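Local coordinates for RagB/SusD family nutrient uptake outer membrane protein (Bacteroides thetaiotaomicron, PDB 7KV2), which probably binds beta-glucan at the bacterial cell surface as a SusD-family outer-membrane protein serving nutrient glycan uptake, at residues A[329-334]-A[449-454]. Numbering follows the deposited sequence.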
# COMPACT_ATOMS: atom_id res chain seq x y z
N TYR A 329 -9.07 15.18 -9.61
CA TYR A 329 -8.97 15.36 -11.08
C TYR A 329 -8.53 16.80 -11.43
O TYR A 329 -7.63 16.99 -12.34
CB TYR A 329 -10.30 15.04 -11.72
CG TYR A 329 -10.32 15.29 -13.20
CD1 TYR A 329 -9.94 14.31 -14.09
CD2 TYR A 329 -10.80 16.50 -13.70
CE1 TYR A 329 -10.04 14.53 -15.46
CE2 TYR A 329 -10.86 16.74 -15.06
CZ TYR A 329 -10.48 15.75 -15.95
OH TYR A 329 -10.57 16.01 -17.30
N GLU A 330 -9.11 17.78 -10.76
CA GLU A 330 -8.87 19.23 -11.03
C GLU A 330 -7.48 19.70 -10.61
O GLU A 330 -7.08 20.72 -11.12
CB GLU A 330 -9.91 20.09 -10.29
CG GLU A 330 -11.29 19.87 -10.81
CD GLU A 330 -12.37 20.68 -10.10
OE1 GLU A 330 -12.18 21.03 -8.90
OE2 GLU A 330 -13.42 20.87 -10.75
N ARG A 331 -6.74 18.99 -9.75
CA ARG A 331 -5.42 19.49 -9.28
C ARG A 331 -4.36 19.24 -10.35
O ARG A 331 -3.33 19.95 -10.32
CB ARG A 331 -5.09 18.95 -7.87
CG ARG A 331 -4.19 17.73 -7.77
CD ARG A 331 -3.71 17.45 -6.33
NE ARG A 331 -4.84 17.43 -5.38
CZ ARG A 331 -5.47 16.32 -4.94
NH1 ARG A 331 -5.11 15.12 -5.36
NH2 ARG A 331 -6.47 16.42 -4.08
N TYR A 332 -4.62 18.37 -11.33
CA TYR A 332 -3.70 18.04 -12.45
C TYR A 332 -3.76 19.07 -13.58
O TYR A 332 -4.86 19.47 -13.98
CB TYR A 332 -4.01 16.66 -13.06
CG TYR A 332 -3.65 15.52 -12.13
CD1 TYR A 332 -2.33 15.10 -11.97
CD2 TYR A 332 -4.62 14.95 -11.31
CE1 TYR A 332 -2.00 14.07 -11.08
CE2 TYR A 332 -4.30 13.92 -10.45
CZ TYR A 332 -2.98 13.49 -10.30
OH TYR A 332 -2.66 12.51 -9.37
N SER A 333 -2.60 19.39 -14.13
CA SER A 333 -2.46 20.03 -15.46
C SER A 333 -3.00 19.08 -16.55
O SER A 333 -2.93 17.84 -16.39
CB SER A 333 -1.04 20.48 -15.64
OG SER A 333 -0.71 20.64 -16.99
N ASN A 334 -3.60 19.63 -17.62
CA ASN A 334 -4.17 18.90 -18.80
C ASN A 334 -3.16 17.94 -19.46
O ASN A 334 -3.59 16.95 -20.07
CB ASN A 334 -4.57 19.87 -19.94
CG ASN A 334 -5.82 20.65 -19.61
OD1 ASN A 334 -6.78 20.10 -19.06
ND2 ASN A 334 -5.80 21.93 -19.92
N ILE A 449 8.25 18.90 -3.37
CA ILE A 449 8.54 17.44 -3.37
C ILE A 449 7.32 16.71 -2.78
O ILE A 449 6.88 15.71 -3.37
CB ILE A 449 9.85 17.13 -2.65
CG1 ILE A 449 11.02 17.81 -3.37
CG2 ILE A 449 10.06 15.62 -2.55
CD1 ILE A 449 12.30 17.83 -2.56
N ILE A 450 6.77 17.23 -1.69
CA ILE A 450 5.60 16.63 -1.02
C ILE A 450 4.41 16.67 -1.99
O ILE A 450 3.66 15.65 -2.10
CB ILE A 450 5.33 17.32 0.32
CG1 ILE A 450 6.51 17.13 1.28
CG2 ILE A 450 4.02 16.82 0.90
CD1 ILE A 450 6.80 15.67 1.55
N GLU A 451 4.24 17.77 -2.71
CA GLU A 451 3.14 17.86 -3.70
C GLU A 451 3.40 16.90 -4.88
O GLU A 451 2.41 16.40 -5.46
CB GLU A 451 2.86 19.30 -4.07
CG GLU A 451 1.69 19.43 -5.03
CD GLU A 451 0.31 18.99 -4.55
OE1 GLU A 451 0.12 18.57 -3.37
OE2 GLU A 451 -0.61 19.11 -5.38
N GLU A 452 4.65 16.66 -5.27
CA GLU A 452 4.93 15.72 -6.38
C GLU A 452 4.53 14.31 -5.93
O GLU A 452 3.94 13.60 -6.71
CB GLU A 452 6.38 15.74 -6.84
CG GLU A 452 6.60 15.06 -8.18
CD GLU A 452 6.05 15.84 -9.36
OE1 GLU A 452 5.96 17.11 -9.25
OE2 GLU A 452 5.63 15.18 -10.33
N ARG A 453 4.81 13.94 -4.68
CA ARG A 453 4.34 12.66 -4.11
C ARG A 453 2.82 12.58 -4.23
O ARG A 453 2.28 11.52 -4.58
CB ARG A 453 4.78 12.50 -2.66
CG ARG A 453 6.28 12.45 -2.44
CD ARG A 453 6.63 12.37 -0.96
NE ARG A 453 6.29 11.05 -0.43
CZ ARG A 453 7.04 9.96 -0.46
NH1 ARG A 453 8.31 9.97 -0.85
NH2 ARG A 453 6.51 8.84 -0.01
N HIS A 454 2.13 13.67 -3.88
CA HIS A 454 0.67 13.77 -3.87
C HIS A 454 0.14 13.44 -5.28
O HIS A 454 -0.82 12.69 -5.40
CB HIS A 454 0.27 15.18 -3.40
CG HIS A 454 -1.19 15.33 -3.17
ND1 HIS A 454 -1.79 16.57 -3.06
CD2 HIS A 454 -2.16 14.41 -3.01
CE1 HIS A 454 -3.07 16.41 -2.83
NE2 HIS A 454 -3.34 15.08 -2.82
O HOH W 1 -3.02 14.10 -6.72
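An arginine-histidine contact, in which R331 packs against the H454 imidazole, joins helix 326-331 to helix 446-456 within the SusD-family part of the chain. The imidazole lies over one face of the guanidinium, the two planes 31° apart, and H454 CE1 sits 3.2 Å above the guanidinium plane, over its centre. R331 NH1 and H454 NE2 are 3.1 Å apart, yet the angle is too poor for a hydrogen bond: this is packing contact, and both nitrogens are instead paired with D80 OD1. The bend at chi3 turns the guanidinium across the ring, while R331 CD makes an off-centre CH-pi contact, 4.1 Å from the ring centroid.

On the histidine's other nitrogen, ND1 donates to E451 OE1 at 2.8 Å with an N-H...O angle of 156°. The acceptor lies in the ring plane and is met on the syn side but 32° out of the carboxylate plane, a bond likely to fix the ring's rotation. E451 OE2 also touches R331 CD, but it stands 4.6 Å from R331 NE and well out of the guanidinium plane, so any attraction is probably through charge alone, since no N-H points at the oxygen.

Water 1, at the guanidinium edge, completes the junction: it accepts from R331 NH1 at 2.7 Å and donates to both H454 O and Y332 OH. Y332 OH is further bonded to L455 O, so the same helix is gripped directly as well as through water. An alanine in place of R331 would probably uncover this side of the H454 ring and leave D80 without its arginine mate. The arrangement is typical of a His-carboxylate hydrogen bond whose histidine also bonds an aspartate, with an arginine packed against the imidazole, here tying two helical elements of the SusD fold together.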